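Long-range contacts in Lmo0325 protein (Listeria monocytogenes EGD-e, PDB 4RYK), which probably binds DNA as a transcriptional regulator of the Rgg type, with a helix-turn-helix domain and an all-helical C-terminal domain of the TPR clan: residues Glu228-Ala233 with Ile247-Tyr252; Ile124-His129 with Ser139-Glu144; Trp159-Val164 with Arg200-His205; Ile84-Leu89 with Val96-Leu101. All blocks are in the same frame, centred on the assembly; numbering follows the deposited sequence.

Interaction 1: Glu228-Ala233 with Ile247-Tyr252; sequences EKLKEA and IVANYY
Helices 220-235 and 243-259 run side by side as an antiparallel hairpin, with an angle of 155° between the directions of the two short segments. The tight part lies around Ala249, whose CA stands 5.9 Å from the CA of Lys231. Leu230, with CG anti to its backbone N (chi1 169°), lays CD2 against the Ala249 backbone, 3.8 Å from Ala249 CA, and the same methyl reaches Val248 CG1 at 4.2 Å. Next to it the Lys231 chain, bent at chi2 (-81°), draws its methylenes over the Ala249 methyl, with Lys231 CD 3.7 Å from Ala249 CB. The small residue lets both a leucine and the aliphatic stem of a lysine pack close to the backbone. Beyond it the contact is looser and polar: the Lys231 and Asn250 side chains cross at about a right angle, and Lys231 NZ gives a weak hydrogen bond of 3.1 Å to Asn250 OD1. Glu279 O of the second subunit accepts from Asn250 ND2, and His281 NE2 of the same subunit bonds to Asn250 OD1. On the Leu230 side, Phe207 of helix 197-216 covers the leucine, while helices 263-279 and 283-300 pack against Val248 through Trp277 and Tyr289.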
# COMPACT_ATOMS: atom_id res chain seq x y z
N GLU A 228 -3.53 -9.36 20.24
CA GLU A 228 -4.23 -8.07 20.40
C GLU A 228 -3.58 -7.00 19.48
O GLU A 228 -4.27 -6.13 18.91
CB GLU A 228 -4.23 -7.70 21.88
CG GLU A 228 -4.68 -6.29 22.25
CD GLU A 228 -4.18 -5.83 23.66
OE1 GLU A 228 -3.91 -6.69 24.57
OE2 GLU A 228 -4.04 -4.58 23.85
N LYS A 229 -2.27 -7.08 19.30
CA LYS A 229 -1.59 -6.15 18.41
C LYS A 229 -1.90 -6.42 16.96
O LYS A 229 -2.00 -5.51 16.17
CB LYS A 229 -0.08 -6.23 18.53
CG LYS A 229 0.46 -5.80 19.88
CD LYS A 229 0.39 -4.30 20.10
CE LYS A 229 0.17 -4.10 21.59
NZ LYS A 229 0.53 -2.76 21.98
N LEU A 230 -1.96 -7.70 16.61
CA LEU A 230 -2.33 -8.08 15.25
C LEU A 230 -3.76 -7.56 14.95
O LEU A 230 -4.01 -7.02 13.89
CB LEU A 230 -2.26 -9.58 15.10
CG LEU A 230 -2.86 -10.10 13.80
CD1 LEU A 230 -2.11 -9.57 12.63
CD2 LEU A 230 -2.80 -11.61 13.77
N LYS A 231 -4.68 -7.74 15.90
CA LYS A 231 -6.04 -7.22 15.77
C LYS A 231 -6.03 -5.72 15.57
O LYS A 231 -6.60 -5.21 14.60
CB LYS A 231 -6.88 -7.51 17.00
CG LYS A 231 -7.27 -8.96 17.19
CD LYS A 231 -8.46 -9.33 16.33
CE LYS A 231 -9.02 -10.73 16.62
NZ LYS A 231 -10.32 -10.90 15.88
N GLU A 232 -5.34 -5.01 16.46
CA GLU A 232 -5.27 -3.56 16.35
C GLU A 232 -4.65 -3.10 15.04
O GLU A 232 -5.18 -2.20 14.34
CB GLU A 232 -4.48 -3.01 17.51
CG GLU A 232 -4.43 -1.50 17.56
CD GLU A 232 -3.48 -1.01 18.64
OE1 GLU A 232 -2.25 -0.98 18.46
OE2 GLU A 232 -3.97 -0.67 19.70
N ALA A 233 -3.53 -3.68 14.71
CA ALA A 233 -2.81 -3.29 13.49
C ALA A 233 -3.71 -3.51 12.26
O ALA A 233 -3.80 -2.65 11.41
CB ALA A 233 -1.53 -4.09 13.35
N ILE A 247 -8.45 -11.85 8.80
CA ILE A 247 -8.83 -13.25 8.72
C ILE A 247 -7.83 -14.03 9.56
O ILE A 247 -8.19 -14.91 10.37
CB ILE A 247 -8.82 -13.79 7.27
CG1 ILE A 247 -9.75 -13.00 6.35
CG2 ILE A 247 -9.28 -15.25 7.25
CD1 ILE A 247 -9.48 -13.31 4.88
N VAL A 248 -6.57 -13.69 9.37
CA VAL A 248 -5.47 -14.30 10.14
C VAL A 248 -5.71 -14.16 11.63
O VAL A 248 -5.63 -15.16 12.38
CB VAL A 248 -4.12 -13.72 9.77
CG1 VAL A 248 -3.03 -14.38 10.62
CG2 VAL A 248 -3.80 -13.92 8.30
N ALA A 249 -6.04 -12.93 12.05
CA ALA A 249 -6.39 -12.67 13.47
C ALA A 249 -7.57 -13.51 13.96
O ALA A 249 -7.55 -14.04 15.07
CB ALA A 249 -6.68 -11.20 13.69
N ASN A 250 -8.59 -13.67 13.11
CA ASN A 250 -9.72 -14.52 13.48
C ASN A 250 -9.28 -15.97 13.66
O ASN A 250 -9.74 -16.63 14.60
CB ASN A 250 -10.87 -14.48 12.46
CG ASN A 250 -11.72 -13.20 12.56
OD1 ASN A 250 -11.65 -12.46 13.54
ND2 ASN A 250 -12.54 -12.98 11.55
N TYR A 251 -8.42 -16.47 12.75
CA TYR A 251 -7.87 -17.80 12.89
C TYR A 251 -7.15 -17.99 14.26
O TYR A 251 -7.44 -18.91 15.02
CB TYR A 251 -6.90 -18.15 11.75
CG TYR A 251 -6.32 -19.51 12.01
CD1 TYR A 251 -5.16 -19.66 12.76
CD2 TYR A 251 -6.96 -20.66 11.55
CE1 TYR A 251 -4.66 -20.92 13.06
CE2 TYR A 251 -6.49 -21.91 11.83
CZ TYR A 251 -5.33 -22.06 12.60
OH TYR A 251 -4.88 -23.33 12.86
N TYR A 252 -6.20 -17.12 14.56
CA TYR A 252 -5.46 -17.26 15.82
C TYR A 252 -6.30 -17.06 17.11
O TYR A 252 -6.02 -17.70 18.12
CB TYR A 252 -4.18 -16.39 15.82
CG TYR A 252 -3.14 -16.92 14.86
CD1 TYR A 252 -2.57 -18.18 15.06
CD2 TYR A 252 -2.70 -16.18 13.79
CE1 TYR A 252 -1.61 -18.68 14.19
CE2 TYR A 252 -1.74 -16.68 12.90
CZ TYR A 252 -1.22 -17.92 13.09
OH TYR A 252 -0.28 -18.42 12.22

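Interaction 2: Ile124-His129 with Ser139-Glu144; sequences IQTINH and SNISDE
Gln125 carries the polar link, its amide reaching from helix 113-132 to the residue just before helix 143-153. Ser142 N donates to Gln125 OE1 over 3.3 Å with an N-H...O angle of 160°; the donor stands above the carbonyl plane. Gln125 NE2 returns a weak bond to Ser142 OG, likewise 3.3 Å long. Beyond CG the glutamine is extended (chi2 163°), which carries the amide far enough for both its ends to engage one serine. Ser142 OG in turn donates weakly to Glu144 OE2. Ser142 is the N-cap residue of helix 143-153, so the glutamine joins two successive helices of the Rgg C-terminal, TPR-clan region at the end of their connecting loop. Next to the amide, Ile141 CG2 lies 3.6 Å from Gln125 OE1. The Ile141 chain crosses Thr126 obliquely and presses CD1 to 3.1 Å from Thr126 OG1, a hydroxyl already bonded to Thr122 O one turn back. Outermost, the Asn140 side chain lies over one face of the His129 imidazole, ring and amide planes 82° apart, with Asn140 CB 3.5 Å from His129 CB. Ser139 CB meets the edge of the same ring near its plane, 3.7 Å from His129 CD2.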
# COMPACT_ATOMS: atom_id res chain seq x y z
N ILE A 124 21.51 -19.58 4.01
CA ILE A 124 22.16 -20.62 3.17
C ILE A 124 22.65 -21.83 4.01
O ILE A 124 22.46 -22.97 3.61
CB ILE A 124 23.30 -20.04 2.32
CG1 ILE A 124 22.75 -19.06 1.27
CG2 ILE A 124 24.14 -21.15 1.67
CD1 ILE A 124 23.74 -17.98 0.87
N GLN A 125 23.25 -21.60 5.18
CA GLN A 125 23.63 -22.73 6.05
C GLN A 125 22.39 -23.53 6.50
O GLN A 125 22.38 -24.76 6.45
CB GLN A 125 24.41 -22.30 7.29
CG GLN A 125 25.67 -21.47 7.06
CD GLN A 125 26.14 -20.76 8.34
OE1 GLN A 125 25.34 -20.38 9.21
NE2 GLN A 125 27.44 -20.58 8.46
N THR A 126 21.31 -22.85 6.91
CA THR A 126 20.10 -23.56 7.31
C THR A 126 19.50 -24.43 6.21
O THR A 126 19.18 -25.60 6.45
CB THR A 126 19.03 -22.60 7.82
OG1 THR A 126 19.62 -21.84 8.86
CG2 THR A 126 17.84 -23.35 8.37
N ILE A 127 19.35 -23.87 5.01
CA ILE A 127 18.76 -24.62 3.89
C ILE A 127 19.63 -25.82 3.50
O ILE A 127 19.13 -26.92 3.36
CB ILE A 127 18.55 -23.72 2.66
CG1 ILE A 127 17.47 -22.67 2.98
CG2 ILE A 127 18.16 -24.56 1.44
CD1 ILE A 127 17.34 -21.58 1.94
N ASN A 128 20.93 -25.62 3.32
CA ASN A 128 21.81 -26.74 2.98
C ASN A 128 21.88 -27.90 4.02
O ASN A 128 21.87 -29.05 3.61
CB ASN A 128 23.22 -26.22 2.64
CG ASN A 128 23.35 -25.80 1.18
OD1 ASN A 128 22.55 -26.16 0.32
ND2 ASN A 128 24.41 -25.06 0.90
N HIS A 129 21.93 -27.60 5.33
CA HIS A 129 21.75 -28.62 6.41
C HIS A 129 20.44 -29.37 6.22
O HIS A 129 20.44 -30.60 6.24
CB HIS A 129 21.80 -27.99 7.83
CG HIS A 129 21.54 -28.96 8.98
ND1 HIS A 129 22.30 -30.10 9.20
CD2 HIS A 129 20.65 -28.91 10.00
CE1 HIS A 129 21.86 -30.72 10.28
NE2 HIS A 129 20.86 -30.02 10.79
N SER A 139 19.39 -24.21 11.48
CA SER A 139 19.51 -25.32 12.43
C SER A 139 21.00 -25.73 12.61
O SER A 139 21.35 -26.38 13.60
CB SER A 139 18.63 -26.50 11.96
OG SER A 139 17.23 -26.17 11.98
N ASN A 140 21.86 -25.30 11.67
CA ASN A 140 23.31 -25.62 11.66
C ASN A 140 24.22 -24.36 11.73
O ASN A 140 25.36 -24.36 11.25
CB ASN A 140 23.60 -26.40 10.37
CG ASN A 140 24.82 -27.31 10.46
OD1 ASN A 140 25.77 -27.04 11.20
ND2 ASN A 140 24.81 -28.39 9.69
N ILE A 141 23.72 -23.31 12.36
CA ILE A 141 24.19 -21.93 12.10
C ILE A 141 25.34 -21.42 12.96
O ILE A 141 25.34 -21.57 14.18
CB ILE A 141 23.02 -20.93 12.25
CG1 ILE A 141 21.95 -21.22 11.18
CG2 ILE A 141 23.51 -19.50 12.16
CD1 ILE A 141 20.59 -20.68 11.53
N SER A 142 26.29 -20.75 12.30
CA SER A 142 27.40 -20.09 12.96
C SER A 142 26.98 -19.05 13.98
O SER A 142 26.10 -18.21 13.73
CB SER A 142 28.28 -19.37 11.94
OG SER A 142 29.14 -20.29 11.29
N ASP A 143 27.66 -19.09 15.13
CA ASP A 143 27.50 -18.06 16.12
C ASP A 143 27.90 -16.72 15.56
O ASP A 143 27.31 -15.75 15.96
CB ASP A 143 28.32 -18.34 17.40
CG ASP A 143 27.65 -19.37 18.30
OD1 ASP A 143 26.39 -19.44 18.28
OD2 ASP A 143 28.37 -20.11 19.03
N GLU A 144 28.89 -16.67 14.67
CA GLU A 144 29.40 -15.39 14.15
C GLU A 144 28.29 -14.58 13.47
O GLU A 144 28.21 -13.39 13.66
CB GLU A 144 30.57 -15.58 13.18
CG GLU A 144 30.22 -16.17 11.82
CD GLU A 144 31.43 -16.81 11.12
OE1 GLU A 144 32.35 -16.06 10.71
OE2 GLU A 144 31.49 -18.05 10.97

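Interaction 3: Trp159-Val164 with Arg200-His205; sequences WTLEEV and RLLFCH
Two aliphatic side chains from the first turn of helix 161-170, Leu161 and Val164, meet Leu202 and Phe203 of helix 197-216 in a wholly apolar, buried contact. Val164 makes the closest approach: its CG2 lies 3.5 Å from Phe203 CZ, at the far tip of the ring. The other branch, CG1, sits over one face of that ring, displaced toward its rim, and also touches Leu202 CD2 at 3.8 Å. With CG1 anti to the backbone N (chi1 179°), the valine spreads its two methyls over the neighbouring leucine and phenylalanine. Leu161 CD2 comes obliquely to the ring, 3.7 Å from Phe203 CE2, and meets Leu202 CD2 at 4.0 Å. Leu202 slides past both Leu161 and Val164 in the opposite direction, its CD2 touching both. The contact joins two helices of the Rgg C-terminal, TPR-clan region that are not consecutive, with helix 176-193 between them in the chain; Met186 and Ser189 of that helix pack against Phe203 as well. Behind the apolar layer, Thr160 is the N-cap residue of helix 161-170, and the Glu163 side chain folds back to accept its backbone N-H, Thr160 N to Glu163 OE1 2.8 Å, met nearly along the C-O axis, which probably steadies the helix start. Lys21 of the second subunit forms a salt bridge with the same Glu163 OE1 and a hydrogen bond with Thr160 OG1, while Tyr152 OH bonds Glu163 OE2. Farther out, Glu66 OE2 of the second subunit accepts from Leu161 N, and Glu162 forms a salt bridge with Arg116.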
# COMPACT_ATOMS: atom_id res chain seq x y z
N TRP A 159 13.70 2.12 15.69
CA TRP A 159 13.80 1.25 14.53
C TRP A 159 13.11 1.91 13.34
O TRP A 159 12.11 2.58 13.52
CB TRP A 159 13.14 -0.05 14.83
CG TRP A 159 13.92 -0.99 15.69
CD1 TRP A 159 14.98 -0.73 16.48
CD2 TRP A 159 13.59 -2.36 15.92
NE1 TRP A 159 15.39 -1.87 17.17
CE2 TRP A 159 14.52 -2.87 16.87
CE3 TRP A 159 12.62 -3.21 15.42
CZ2 TRP A 159 14.52 -4.19 17.27
CZ3 TRP A 159 12.59 -4.52 15.85
CH2 TRP A 159 13.55 -5.00 16.77
N THR A 160 13.67 1.75 12.16
CA THR A 160 12.92 1.94 10.94
C THR A 160 12.49 0.56 10.46
O THR A 160 12.69 -0.43 11.16
CB THR A 160 13.78 2.64 9.88
OG1 THR A 160 14.82 1.76 9.47
CG2 THR A 160 14.41 3.92 10.46
N LEU A 161 11.84 0.47 9.30
CA LEU A 161 11.31 -0.83 8.90
C LEU A 161 12.40 -1.84 8.59
O LEU A 161 12.17 -3.05 8.69
CB LEU A 161 10.37 -0.69 7.72
CG LEU A 161 9.15 0.14 8.07
CD1 LEU A 161 8.25 0.26 6.85
CD2 LEU A 161 8.34 -0.41 9.23
N GLU A 162 13.59 -1.38 8.24
CA GLU A 162 14.72 -2.29 8.06
C GLU A 162 14.93 -3.19 9.30
O GLU A 162 15.13 -4.38 9.18
CB GLU A 162 15.99 -1.47 7.75
CG GLU A 162 17.27 -2.30 7.64
CD GLU A 162 17.31 -3.10 6.35
OE1 GLU A 162 16.47 -2.85 5.44
OE2 GLU A 162 18.19 -3.93 6.19
N GLU A 163 14.87 -2.62 10.49
CA GLU A 163 15.12 -3.41 11.69
C GLU A 163 13.96 -4.31 11.99
O GLU A 163 14.14 -5.41 12.49
CB GLU A 163 15.42 -2.50 12.89
CG GLU A 163 16.80 -1.86 12.84
CD GLU A 163 16.87 -0.68 11.85
OE1 GLU A 163 15.92 0.13 11.78
OE2 GLU A 163 17.86 -0.55 11.11
N VAL A 164 12.75 -3.87 11.64
CA VAL A 164 11.56 -4.71 11.76
C VAL A 164 11.74 -5.97 10.90
O VAL A 164 11.48 -7.09 11.34
CB VAL A 164 10.25 -3.98 11.32
CG1 VAL A 164 9.10 -4.90 11.45
CG2 VAL A 164 9.98 -2.80 12.21
N ARG A 200 2.10 -0.99 7.91
CA ARG A 200 1.03 -1.72 8.57
C ARG A 200 1.01 -3.20 8.19
O ARG A 200 0.88 -4.07 9.05
CB ARG A 200 -0.29 -1.03 8.29
CG ARG A 200 -1.51 -1.83 8.66
CD ARG A 200 -2.73 -0.95 8.64
NE ARG A 200 -3.03 -0.44 7.32
CZ ARG A 200 -3.03 0.83 7.00
NH1 ARG A 200 -2.66 1.72 7.86
NH2 ARG A 200 -3.34 1.20 5.76
N LEU A 201 1.18 -3.52 6.94
CA LEU A 201 1.12 -4.92 6.52
C LEU A 201 2.35 -5.71 6.98
O LEU A 201 2.26 -6.87 7.33
CB LEU A 201 1.01 -5.02 4.98
CG LEU A 201 -0.23 -4.34 4.34
CD1 LEU A 201 -0.22 -4.46 2.79
CD2 LEU A 201 -1.52 -4.94 4.89
N LEU A 202 3.50 -5.07 6.98
CA LEU A 202 4.71 -5.70 7.56
C LEU A 202 4.53 -5.98 9.04
O LEU A 202 4.84 -7.06 9.50
CB LEU A 202 5.86 -4.77 7.37
CG LEU A 202 7.20 -5.30 7.87
CD1 LEU A 202 7.67 -6.46 7.01
CD2 LEU A 202 8.22 -4.15 7.85
N PHE A 203 3.98 -5.03 9.81
CA PHE A 203 3.72 -5.35 11.20
C PHE A 203 2.70 -6.49 11.36
O PHE A 203 2.89 -7.34 12.22
CB PHE A 203 3.35 -4.11 11.98
CG PHE A 203 4.53 -3.26 12.29
CD1 PHE A 203 5.35 -3.56 13.35
CD2 PHE A 203 4.82 -2.17 11.55
CE1 PHE A 203 6.44 -2.78 13.65
CE2 PHE A 203 5.92 -1.39 11.84
CZ PHE A 203 6.73 -1.69 12.88
N CYS A 204 1.62 -6.50 10.56
CA CYS A 204 0.65 -7.57 10.63
C CYS A 204 1.27 -8.93 10.44
O CYS A 204 1.05 -9.84 11.22
CB CYS A 204 -0.46 -7.42 9.61
SG CYS A 204 -1.66 -6.10 9.99
N HIS A 205 2.07 -9.03 9.40
CA HIS A 205 2.79 -10.23 9.10
C HIS A 205 3.70 -10.67 10.27
O HIS A 205 3.76 -11.84 10.63
CB HIS A 205 3.63 -9.96 7.88
CG HIS A 205 4.50 -11.10 7.50
ND1 HIS A 205 4.02 -12.21 6.85
CD2 HIS A 205 5.82 -11.32 7.70
CE1 HIS A 205 5.01 -13.07 6.65
NE2 HIS A 205 6.11 -12.55 7.16

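Interaction 4: Ile84-Leu89 with Val96-Leu101; sequences IDFVEL and VGMQAL
The short segments of helices 82-91 and 95-108 run nearly antiparallel, at 159° between their directions, with axes 9.8 Å apart at closest approach. They form a helical hairpin of two successive helices joined by a brief turn, segment 96-101 reaching into the Rgg C-terminal, TPR-clan range. The backbones come nearest at Leu89 and Met98, whose CA atoms are 6.4 Å apart. Gly97 faces helix 82-91 with no side chain, so Leu89 can lie directly on its backbone, CD2 3.8 Å from Gly97 CA. The other methyl of Leu89, CD1, touches Leu101 CD2 at 4.0 Å. Leu89 keeps CG anti to its carbonyl carbon (chi1 -63°), while Leu101 has CG anti to the backbone N (chi1 -178°); the two leucines thus meet methyl to methyl between the helices. Leu101 CD2 also reaches back to Asp85 CB, whose carboxylate is bonded through OD2 to Ser81 OG. On another flank of Leu89, Met98, modelled as selenomethionine, extends beyond CG and lays CE 3.7 Å from Leu89 C. Met98 SE approaches the Phe86 ring obliquely, 4.2 Å from Phe86 CE1 and 5.3 Å from the ring centroid, a Met-aromatic contact. Helix 113-132 closes this side, with Ile119 and Leu120 against Phe86 and Arg123 and Ile127 against Met98. The segments meet through methyl groups, bare glycine backbone and a polarisable selenium beside an aromatic ring, so their association probably rests mainly on apolar fit and dispersion, without a polar bond between them.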
# COMPACT_ATOMS: atom_id res chain seq x y z
N ILE A 84 12.68 -7.86 -1.20
CA ILE A 84 11.85 -8.53 -2.21
C ILE A 84 12.56 -9.80 -2.72
O ILE A 84 11.98 -10.89 -2.73
CB ILE A 84 11.61 -7.61 -3.41
CG1 ILE A 84 10.69 -6.44 -3.02
CG2 ILE A 84 11.05 -8.40 -4.59
CD1 ILE A 84 10.88 -5.20 -3.88
N ASP A 85 13.81 -9.64 -3.12
CA ASP A 85 14.56 -10.78 -3.68
C ASP A 85 14.74 -11.84 -2.64
O ASP A 85 14.59 -13.02 -2.92
CB ASP A 85 15.95 -10.36 -4.14
CG ASP A 85 15.89 -9.36 -5.27
OD1 ASP A 85 14.86 -9.32 -5.94
OD2 ASP A 85 16.88 -8.61 -5.47
N PHE A 86 15.07 -11.43 -1.43
CA PHE A 86 15.39 -12.41 -0.40
C PHE A 86 14.17 -13.25 -0.03
O PHE A 86 14.24 -14.46 0.21
CB PHE A 86 15.92 -11.70 0.86
CG PHE A 86 16.21 -12.64 1.99
CD1 PHE A 86 17.25 -13.58 1.89
CD2 PHE A 86 15.43 -12.62 3.13
CE1 PHE A 86 17.52 -14.46 2.92
CE2 PHE A 86 15.71 -13.49 4.18
CZ PHE A 86 16.76 -14.41 4.08
N VAL A 87 13.04 -12.58 0.07
CA VAL A 87 11.79 -13.23 0.40
C VAL A 87 11.40 -14.23 -0.68
O VAL A 87 11.01 -15.37 -0.41
CB VAL A 87 10.71 -12.14 0.55
CG1 VAL A 87 9.30 -12.72 0.57
CG2 VAL A 87 10.99 -11.33 1.81
N GLU A 88 11.50 -13.80 -1.93
CA GLU A 88 11.24 -14.71 -3.03
C GLU A 88 12.16 -15.94 -3.00
O GLU A 88 11.70 -17.05 -3.10
CB GLU A 88 11.39 -13.99 -4.34
CG GLU A 88 11.26 -14.93 -5.50
CD GLU A 88 10.93 -14.19 -6.75
OE1 GLU A 88 11.33 -13.00 -6.83
OE2 GLU A 88 10.26 -14.78 -7.64
N LEU A 89 13.46 -15.73 -2.84
CA LEU A 89 14.39 -16.85 -2.77
C LEU A 89 14.12 -17.76 -1.56
O LEU A 89 14.10 -18.98 -1.69
CB LEU A 89 15.81 -16.32 -2.72
CG LEU A 89 16.28 -15.55 -3.95
CD1 LEU A 89 17.53 -14.74 -3.67
CD2 LEU A 89 16.54 -16.52 -5.06
N VAL A 96 21.02 -21.72 -4.44
CA VAL A 96 21.84 -21.21 -5.52
C VAL A 96 21.57 -19.73 -5.77
O VAL A 96 22.49 -18.94 -5.83
CB VAL A 96 21.66 -22.03 -6.81
CG1 VAL A 96 22.50 -21.47 -7.95
CG2 VAL A 96 22.01 -23.50 -6.54
N GLY A 97 20.31 -19.33 -5.82
CA GLY A 97 19.96 -17.91 -5.99
C GLY A 97 20.41 -17.00 -4.82
O GLY A 97 20.88 -15.88 -5.01
N MSE A 98 20.29 -17.50 -3.60
CA MSE A 98 20.75 -16.73 -2.45
C MSE A 98 22.21 -16.52 -2.51
O MSE A 98 22.70 -15.44 -2.14
CB MSE A 98 20.53 -17.46 -1.16
CG MSE A 98 19.07 -17.77 -1.05
SE MSE A 98 18.72 -17.86 0.86
CE MSE A 98 16.93 -18.59 0.66
N GLN A 99 22.96 -17.55 -2.91
CA GLN A 99 24.41 -17.41 -2.98
C GLN A 99 24.80 -16.33 -4.00
O GLN A 99 25.72 -15.55 -3.78
CB GLN A 99 25.06 -18.74 -3.33
CG GLN A 99 26.57 -18.69 -3.50
CD GLN A 99 27.26 -18.38 -2.19
OE1 GLN A 99 27.09 -19.07 -1.19
NE2 GLN A 99 28.04 -17.31 -2.19
N ALA A 100 24.07 -16.27 -5.11
CA ALA A 100 24.28 -15.22 -6.12
C ALA A 100 23.92 -13.84 -5.58
O ALA A 100 24.65 -12.85 -5.77
CB ALA A 100 23.45 -15.53 -7.37
N LEU A 101 22.80 -13.75 -4.89
CA LEU A 101 22.49 -12.50 -4.22
C LEU A 101 23.61 -12.12 -3.24
O LEU A 101 24.01 -10.96 -3.16
CB LEU A 101 21.16 -12.59 -3.52
CG LEU A 101 20.73 -11.32 -2.82
CD1 LEU A 101 20.57 -10.19 -3.82
CD2 LEU A 101 19.43 -11.54 -2.10

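How the interactions relate
From the N terminus, interaction 4 comes first, folding helices 82-91 and 95-108 into a hairpin. Interaction 2 then closes the loop between helices 113-132 and 143-153. Interaction 3 makes the longest connection, bringing helix 161-170 to helix 197-216 across 35 intervening residues, and interaction 1 closes the hairpin of helices 220-235 and 243-259. All four follow one another in series; none nests in or crosses another. Interactions 4 and 2 touch through Met98, packed against Ile124 and Ile127. Interactions 3 and 1 touch where Cys204 meets Leu230 and Ala233, and both reach the second subunit. Interactions 1 and 4 lie on opposite sides of the chain's centre, their centres about 30 Å apart.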